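Local structure of galactose mutarotase related enzyme (Lactobacillus casei, 3Q1N) at residues G149-A152 / D157-D160; W42-P47 / F75-D80; I48-I53 / F107-A112. The protein probably binds carbohydrate and acts as a sugar isomerase of the aldose 1-epimerase family. One frame throughout, in Å; residues are numbered along the deposited sequence.

Contact 1: residues G149-A152 / D157-D160; sequences GLKA and DDYD. With EDO (1,2-ethanediol), chain L.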
# COMPACT_ATOMS: atom_id res chain seq x y z
N GLY A 149 -17.95 2.14 -8.31
CA GLY A 149 -19.04 2.81 -8.94
C GLY A 149 -19.38 4.13 -8.28
O GLY A 149 -19.26 4.31 -7.07
N LEU A 150 -19.83 5.06 -9.11
CA LEU A 150 -20.25 6.36 -8.68
C LEU A 150 -21.75 6.63 -8.93
O LEU A 150 -22.36 6.10 -9.87
CB LEU A 150 -19.43 7.41 -9.39
CG LEU A 150 -17.91 7.41 -9.25
CD1 LEU A 150 -17.39 8.66 -9.96
CD2 LEU A 150 -17.50 7.33 -7.78
N LYS A 151 -22.32 7.47 -8.07
CA LYS A 151 -23.70 7.93 -8.23
C LYS A 151 -23.80 8.94 -9.36
O LYS A 151 -22.77 9.39 -9.89
CB LYS A 151 -24.23 8.56 -6.94
CG LYS A 151 -24.19 7.65 -5.75
CD LYS A 151 -25.01 8.17 -4.57
CE LYS A 151 -24.87 7.26 -3.37
NZ LYS A 151 -25.69 7.74 -2.23
N ALA A 152 -25.05 9.30 -9.70
CA ALA A 152 -25.34 10.29 -10.77
C ALA A 152 -24.52 11.57 -10.60
O ALA A 152 -24.05 12.14 -11.59
CB ALA A 152 -26.83 10.62 -10.86
N ASP A 157 -20.72 5.34 -4.68
CA ASP A 157 -22.07 4.73 -4.62
C ASP A 157 -22.25 3.75 -3.46
O ASP A 157 -22.34 2.53 -3.67
CB ASP A 157 -22.39 4.04 -5.94
CG ASP A 157 -23.83 3.58 -6.05
OD1 ASP A 157 -24.69 4.08 -5.27
OD2 ASP A 157 -24.13 2.74 -6.95
N ASP A 158 -22.33 4.30 -2.25
CA ASP A 158 -22.60 3.54 -1.03
C ASP A 158 -21.57 2.42 -0.76
O ASP A 158 -21.93 1.29 -0.48
CB ASP A 158 -24.04 3.02 -1.05
CG ASP A 158 -25.06 4.15 -1.16
OD1 ASP A 158 -24.74 5.29 -0.71
OD2 ASP A 158 -26.16 3.87 -1.68
N TYR A 159 -20.29 2.78 -0.81
CA TYR A 159 -19.20 1.87 -0.49
C TYR A 159 -18.82 2.03 0.97
O TYR A 159 -18.75 3.18 1.51
CB TYR A 159 -17.97 2.14 -1.37
CG TYR A 159 -18.11 1.53 -2.76
CD1 TYR A 159 -18.79 2.20 -3.78
CD2 TYR A 159 -17.60 0.28 -3.03
CE1 TYR A 159 -18.97 1.63 -5.00
CE2 TYR A 159 -17.73 -0.29 -4.26
CZ TYR A 159 -18.42 0.38 -5.25
OH TYR A 159 -18.58 -0.16 -6.51
N ASP A 160 -18.58 0.91 1.63
CA ASP A 160 -18.07 0.90 2.99
C ASP A 160 -16.86 -0.01 3.02
O ASP A 160 -16.68 -0.85 2.14
CB ASP A 160 -19.09 0.30 4.01
CG ASP A 160 -20.39 1.11 4.19
OD1 ASP A 160 -20.56 2.27 3.78
OD2 ASP A 160 -21.31 0.49 4.75
C1 EDO L . -23.65 3.50 -10.16
O1 EDO L . -24.51 2.35 -9.98
C2 EDO L . -22.32 3.25 -10.89
O2 EDO L . -22.45 2.68 -12.22
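K151 sets its CG away from its own carbonyl carbon (chi1 -58°) and then runs extended to its end, which carries the ammonium across to D158, where K151 NZ and D158 OD1 form a salt bridge at 3.0 Å. The nitrogen arrives on the syn side of that oxygen but 33° out of the carboxylate plane, and the lysine chain crosses the aspartate at about a right angle. On the way it passes D157, with K151 CG 3.6 Å from D157 OD1. D157 CG stands anti to the backbone N, which sends the carboxylate toward K151. D157 CB packs against the carbonyl of G149, 3.3 Å from G149 O. Both segments belong to one surface loop, which leads from strand 136-147 to strand 160-164 and so connects two of the antiparallel sheets of the aldose 1-epimerase fold. G149 ties the neck of this loop with both of its backbone polar groups. D157 N donates to G149 O at 3.0 Å, while G149 N donates to Y159 OH, also at 3.0 Å and almost straight (178°). H225, whose ring meets that of Y159, and S222 pack against the tyrosine. D157 OD2 is hydrogen-bonded to H225 NE2 and also accepts a hydrogen bond from O1 of an ethanediol, probably a crystallisation additive, whereas D158 OD2 is hydrogen-bonded to H224 NE2. Replacing D158 by an alanine would probably leave the K151 ammonium without its carboxylate mate and free to swing, and H224 without that hydrogen bond. Y159 backbone pairing with L198 and D160 pairing with A221 then lead the chain into the nine-stranded sheet.

Contact 2: residues W42-P47 / F75-D80; sequences WNRHAP and FARDYD. With NO3 (nitrate ion), chain B; EDO (1,2-ethanediol), chain K.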
# COMPACT_ATOMS: atom_id res chain seq x y z
N TRP A 42 -5.35 10.03 -11.49
CA TRP A 42 -4.12 9.50 -10.90
C TRP A 42 -3.42 8.61 -11.90
O TRP A 42 -4.01 7.70 -12.44
CB TRP A 42 -4.44 8.70 -9.61
CG TRP A 42 -3.26 8.36 -8.80
CD1 TRP A 42 -2.25 9.21 -8.42
CD2 TRP A 42 -2.94 7.08 -8.21
NE1 TRP A 42 -1.32 8.53 -7.68
CE2 TRP A 42 -1.73 7.23 -7.52
CE3 TRP A 42 -3.55 5.82 -8.23
CZ2 TRP A 42 -1.12 6.16 -6.84
CZ3 TRP A 42 -2.93 4.76 -7.54
CH2 TRP A 42 -1.74 4.94 -6.87
N ASN A 43 -2.15 8.88 -12.17
CA ASN A 43 -1.48 8.20 -13.24
C ASN A 43 -0.75 6.91 -12.85
O ASN A 43 0.08 6.44 -13.62
CB ASN A 43 -0.52 9.14 -13.96
CG ASN A 43 0.54 9.70 -13.08
OD1 ASN A 43 0.69 9.33 -11.90
ND2 ASN A 43 1.31 10.65 -13.64
N ARG A 44 -1.03 6.37 -11.66
CA ARG A 44 -0.44 5.10 -11.24
C ARG A 44 -1.54 4.06 -10.97
O ARG A 44 -2.73 4.35 -11.19
CB ARG A 44 0.43 5.32 -10.05
CG ARG A 44 1.53 6.31 -10.38
CD ARG A 44 2.30 6.72 -9.19
NE ARG A 44 3.24 7.80 -9.52
CZ ARG A 44 4.49 7.63 -9.96
NH1 ARG A 44 5.04 6.43 -10.15
NH2 ARG A 44 5.24 8.71 -10.20
N HIS A 45 -1.14 2.86 -10.55
CA HIS A 45 -2.13 1.78 -10.38
C HIS A 45 -2.05 1.19 -8.95
O HIS A 45 -3.04 1.17 -8.22
CB HIS A 45 -1.90 0.64 -11.42
CG HIS A 45 -1.70 1.10 -12.83
ND1 HIS A 45 -2.72 1.07 -13.76
CD2 HIS A 45 -0.62 1.63 -13.46
CE1 HIS A 45 -2.26 1.54 -14.92
NE2 HIS A 45 -0.98 1.86 -14.77
N ALA A 46 -0.88 0.69 -8.58
CA ALA A 46 -0.69 0.00 -7.28
C ALA A 46 0.79 -0.07 -6.88
O ALA A 46 1.37 -1.18 -6.79
CB ALA A 46 -1.34 -1.45 -7.35
N PRO A 47 1.40 1.10 -6.65
CA PRO A 47 2.83 1.07 -6.34
C PRO A 47 3.23 0.37 -5.03
O PRO A 47 2.46 0.33 -4.04
CB PRO A 47 3.24 2.54 -6.23
CG PRO A 47 2.09 3.33 -6.74
CD PRO A 47 0.87 2.47 -6.74
N PHE A 75 11.55 4.72 -2.91
CA PHE A 75 12.20 4.63 -4.21
C PHE A 75 12.14 3.28 -4.93
O PHE A 75 12.53 3.20 -6.09
CB PHE A 75 13.66 5.10 -4.12
CG PHE A 75 14.48 4.36 -3.14
CD1 PHE A 75 14.78 3.04 -3.33
CD2 PHE A 75 15.00 5.00 -1.99
CE1 PHE A 75 15.52 2.35 -2.42
CE2 PHE A 75 15.78 4.30 -1.09
CZ PHE A 75 16.04 2.96 -1.31
N ALA A 76 11.61 2.24 -4.29
CA ALA A 76 11.51 0.91 -4.95
C ALA A 76 10.66 1.03 -6.23
O ALA A 76 10.88 0.33 -7.21
CB ALA A 76 10.93 -0.14 -3.99
N ARG A 77 9.64 1.88 -6.19
CA ARG A 77 8.70 2.06 -7.27
C ARG A 77 9.41 2.67 -8.47
O ARG A 77 8.88 2.65 -9.59
CB ARG A 77 7.51 2.95 -6.81
CG ARG A 77 7.89 4.40 -6.48
CD ARG A 77 6.65 5.29 -6.22
NE ARG A 77 6.96 6.67 -6.57
CZ ARG A 77 6.09 7.66 -6.78
NH1 ARG A 77 4.78 7.48 -6.65
NH2 ARG A 77 6.54 8.85 -7.12
N ASP A 78 10.60 3.26 -8.26
CA ASP A 78 11.31 3.97 -9.35
C ASP A 78 12.28 3.15 -10.19
O ASP A 78 12.79 3.67 -11.19
CB ASP A 78 12.09 5.14 -8.74
CG ASP A 78 11.18 6.18 -8.15
OD1 ASP A 78 10.18 6.52 -8.82
OD2 ASP A 78 11.48 6.65 -7.03
N TYR A 79 12.57 1.92 -9.75
CA TYR A 79 13.54 1.07 -10.42
C TYR A 79 12.97 -0.32 -10.77
O TYR A 79 11.94 -0.75 -10.23
CB TYR A 79 14.83 0.92 -9.58
CG TYR A 79 15.44 2.25 -9.25
CD1 TYR A 79 16.13 2.97 -10.20
CD2 TYR A 79 15.25 2.84 -7.98
CE1 TYR A 79 16.65 4.21 -9.92
CE2 TYR A 79 15.75 4.10 -7.69
CZ TYR A 79 16.45 4.77 -8.63
OH TYR A 79 16.95 6.03 -8.32
N ASP A 80 13.57 -0.96 -11.77
CA ASP A 80 13.10 -2.25 -12.23
C ASP A 80 13.40 -3.32 -11.18
O ASP A 80 14.27 -3.15 -10.31
CB ASP A 80 13.77 -2.66 -13.54
CG ASP A 80 13.24 -1.91 -14.76
OD1 ASP A 80 12.27 -1.14 -14.66
OD2 ASP A 80 13.86 -2.07 -15.84
N NO3 B . 2.46 6.26 -4.97
O1 NO3 B . 3.63 5.54 -5.10
O2 NO3 B . 1.55 6.00 -3.98
O3 NO3 B . 2.18 7.28 -5.84
C1 EDO K . -0.94 10.26 -4.37
O1 EDO K . -0.07 11.31 -3.96
C2 EDO K . -0.11 9.01 -4.63
O2 EDO K . 0.81 9.26 -5.71
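A pair of stacked arginines, R44 and R77, lies beside a bound nitrate where the loop before strand 48-49 meets the short 3-10 turn 76-78. The guanidinium of R44 lies flat on that of R77, centres 3.6 Å apart and planes at 21°, and R77 NH1 sits over the middle of the R44 group. No hydrogen bond joins them: R44 NE lies 3.3 Å from R77 NH1, as does R44 NH2 from R77 NH2, and all are donors. The side chains cross at about a right angle, each extended from CG to NE. W42 presents its indole edge to the nitrate, and W42 NE1 donates to O2 of a bound ethanediol at 3.0 Å. With nitrate, W42, H143 and W242 nearby, the site is consistent with part of the sugar-binding cleft of the aldose 1-epimerase family, although the ion and the ethanediol probably come from the crystallisation liquor. R77 NH1 makes a weak hydrogen bond to nitrate O1 at 2.7 Å, and nitrate O3 lies in the plane of the same guanidinium, at its edge. The anion also packs on P47, with nitrate O1 3.2 Å from P47 CG, and its O3 is 3.4 Å from R44 CD. Its negative charge probably offsets part of the two positive charges. R44 CB lies over one face of the W42 indole, toward the rim, while P47 CB and R77 CB approach to 4.3 Å.

Contact 3: residues I48-I53 / F107-A112; sequences ILFPSI and FEYTLA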
# COMPACT_ATOMS: atom_id res chain seq x y z
N ILE A 48 4.48 -0.12 -5.06
CA ILE A 48 5.15 -0.57 -3.86
C ILE A 48 5.85 0.62 -3.23
O ILE A 48 6.47 1.44 -3.95
CB ILE A 48 6.16 -1.71 -4.17
CG1 ILE A 48 5.40 -2.94 -4.65
CG2 ILE A 48 7.01 -2.03 -2.89
CD1 ILE A 48 6.31 -4.11 -5.18
N LEU A 49 5.76 0.72 -1.91
CA LEU A 49 6.30 1.83 -1.11
C LEU A 49 7.42 1.28 -0.24
O LEU A 49 7.18 0.55 0.71
CB LEU A 49 5.19 2.45 -0.24
CG LEU A 49 3.84 2.76 -0.89
CD1 LEU A 49 2.87 3.27 0.19
CD2 LEU A 49 3.98 3.75 -2.03
N PHE A 50 8.67 1.59 -0.59
CA PHE A 50 9.82 1.12 0.19
C PHE A 50 11.00 2.02 -0.14
O PHE A 50 11.16 2.39 -1.27
CB PHE A 50 10.21 -0.32 -0.20
CG PHE A 50 11.50 -0.82 0.42
CD1 PHE A 50 11.49 -1.45 1.67
CD2 PHE A 50 12.73 -0.68 -0.24
CE1 PHE A 50 12.64 -1.93 2.25
CE2 PHE A 50 13.91 -1.18 0.34
CZ PHE A 50 13.86 -1.80 1.59
N PRO A 51 11.82 2.38 0.87
CA PRO A 51 11.80 2.07 2.29
C PRO A 51 11.05 3.09 3.16
O PRO A 51 11.20 3.09 4.38
CB PRO A 51 13.29 2.02 2.65
CG PRO A 51 13.88 3.05 1.78
CD PRO A 51 13.08 3.03 0.48
N SER A 52 10.30 3.98 2.53
CA SER A 52 9.47 4.96 3.23
C SER A 52 8.04 4.92 2.64
O SER A 52 7.88 4.66 1.45
CB SER A 52 10.08 6.34 3.02
OG SER A 52 9.50 7.33 3.82
N ILE A 53 7.06 5.19 3.47
CA ILE A 53 5.67 5.37 3.08
C ILE A 53 5.36 6.85 3.20
O ILE A 53 5.65 7.49 4.20
CB ILE A 53 4.77 4.52 4.00
CG1 ILE A 53 4.97 3.03 3.71
CG2 ILE A 53 3.27 4.92 3.84
CD1 ILE A 53 4.36 2.13 4.86
N PHE A 107 22.29 1.43 2.37
CA PHE A 107 22.15 0.04 2.72
C PHE A 107 22.06 -0.81 1.48
O PHE A 107 21.31 -0.52 0.53
CB PHE A 107 20.86 -0.21 3.58
CG PHE A 107 20.84 0.56 4.85
CD1 PHE A 107 21.50 0.09 5.97
CD2 PHE A 107 20.16 1.78 4.96
CE1 PHE A 107 21.52 0.82 7.14
CE2 PHE A 107 20.18 2.48 6.13
CZ PHE A 107 20.87 1.99 7.23
N GLU A 108 22.80 -1.91 1.51
CA GLU A 108 22.51 -3.03 0.63
C GLU A 108 21.27 -3.79 1.10
O GLU A 108 21.08 -4.06 2.29
CB GLU A 108 23.74 -3.96 0.50
CG GLU A 108 24.97 -3.22 0.02
CD GLU A 108 26.06 -4.13 -0.48
OE1 GLU A 108 26.05 -5.32 -0.18
OE2 GLU A 108 26.97 -3.59 -1.17
N TYR A 109 20.38 -4.05 0.15
CA TYR A 109 19.13 -4.72 0.45
C TYR A 109 18.67 -5.62 -0.65
O TYR A 109 19.08 -5.45 -1.82
CB TYR A 109 18.01 -3.69 0.79
CG TYR A 109 17.51 -2.87 -0.41
CD1 TYR A 109 16.54 -3.40 -1.29
CD2 TYR A 109 18.05 -1.61 -0.70
CE1 TYR A 109 16.11 -2.66 -2.36
CE2 TYR A 109 17.63 -0.88 -1.78
CZ TYR A 109 16.66 -1.39 -2.62
OH TYR A 109 16.23 -0.66 -3.73
N THR A 110 17.77 -6.52 -0.28
CA THR A 110 16.98 -7.25 -1.28
C THR A 110 15.51 -7.05 -0.94
O THR A 110 15.12 -7.15 0.21
CB THR A 110 17.29 -8.73 -1.32
OG1 THR A 110 18.68 -8.95 -1.58
CG2 THR A 110 16.48 -9.43 -2.44
N LEU A 111 14.71 -6.71 -1.96
CA LEU A 111 13.29 -6.65 -1.82
C LEU A 111 12.71 -7.60 -2.83
O LEU A 111 12.85 -7.39 -4.03
CB LEU A 111 12.77 -5.21 -2.05
CG LEU A 111 11.27 -5.02 -2.08
CD1 LEU A 111 10.63 -5.52 -0.75
CD2 LEU A 111 10.94 -3.52 -2.37
N ALA A 112 12.07 -8.66 -2.34
CA ALA A 112 11.55 -9.69 -3.20
C ALA A 112 10.04 -9.75 -3.02
O ALA A 112 9.53 -9.65 -1.91
CB ALA A 112 12.20 -11.06 -2.97
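F50 points the edge of its ring at the face of Y109 in an edge-to-face pair, with ring centroids 5.1 Å apart and planes at 59°. F50 CE2 does the touching: it stands 3.7 Å above the tyrosine plane, over the ring centre, and lies 3.8 Å from Y109 CE1. One methyl of L111 reaches the same phenylalanine nearer its root, L111 CD2 being 3.9 Å from F50 CG and equally close to F50 CB. The side chains of Y109 and L111 run antiparallel alongside that of F50.

Next out, P51, which follows a cis peptide bond, lays CB over the centre of one face of the F50 ring. Y109 holds CG between its backbone N and carbonyl carbon (chi1 71°), which turns the ring face to F50, and Q95 OE1 fixes its far end through a hydrogen bond with Y109 OH. L140, from strand 136-147, packs against F50, and F75 touches both P51 and Y109.

The two backbones stay far apart: even F50 and L111, whose CA atoms are nearest, are 8.7 Å from each other. Strand 48-49 pairs with 136-147 in one sheet, and strand 109-118 belongs to the nine-stranded sheet. F50, just past strand 48-49, and Y109 and L111 of strand 109-118 pack between the two sheets, as in a beta-sandwich. With no hydrogen bond across the contact, cohesion between the sheets here rests on apolar packing and on the aromatic pair, while the buried tyrosine hydroxyl is satisfied by Q95.

In the fold
Contacts 2 and 3 form one continuous piece of the fold, their centres about 13 Å apart. Segment 42-47 runs directly into 48-53, and the start of segment 75-80 is tied to contact 3 by two probable hydrogen bonds on F50 O, from F75 N at 2.9 Å and A76 N at 3.1 Å. The nitrate site, perhaps part of the sugar-binding cleft, thus lies next to the hydrophobic core. Contact 1 stands apart at the surface, its centre about 27 Å from that of contact 2, with nearest atoms about 12 Å apart. From contact 3 it is about 35 Å between centres, on the opposite side of the chain's centre.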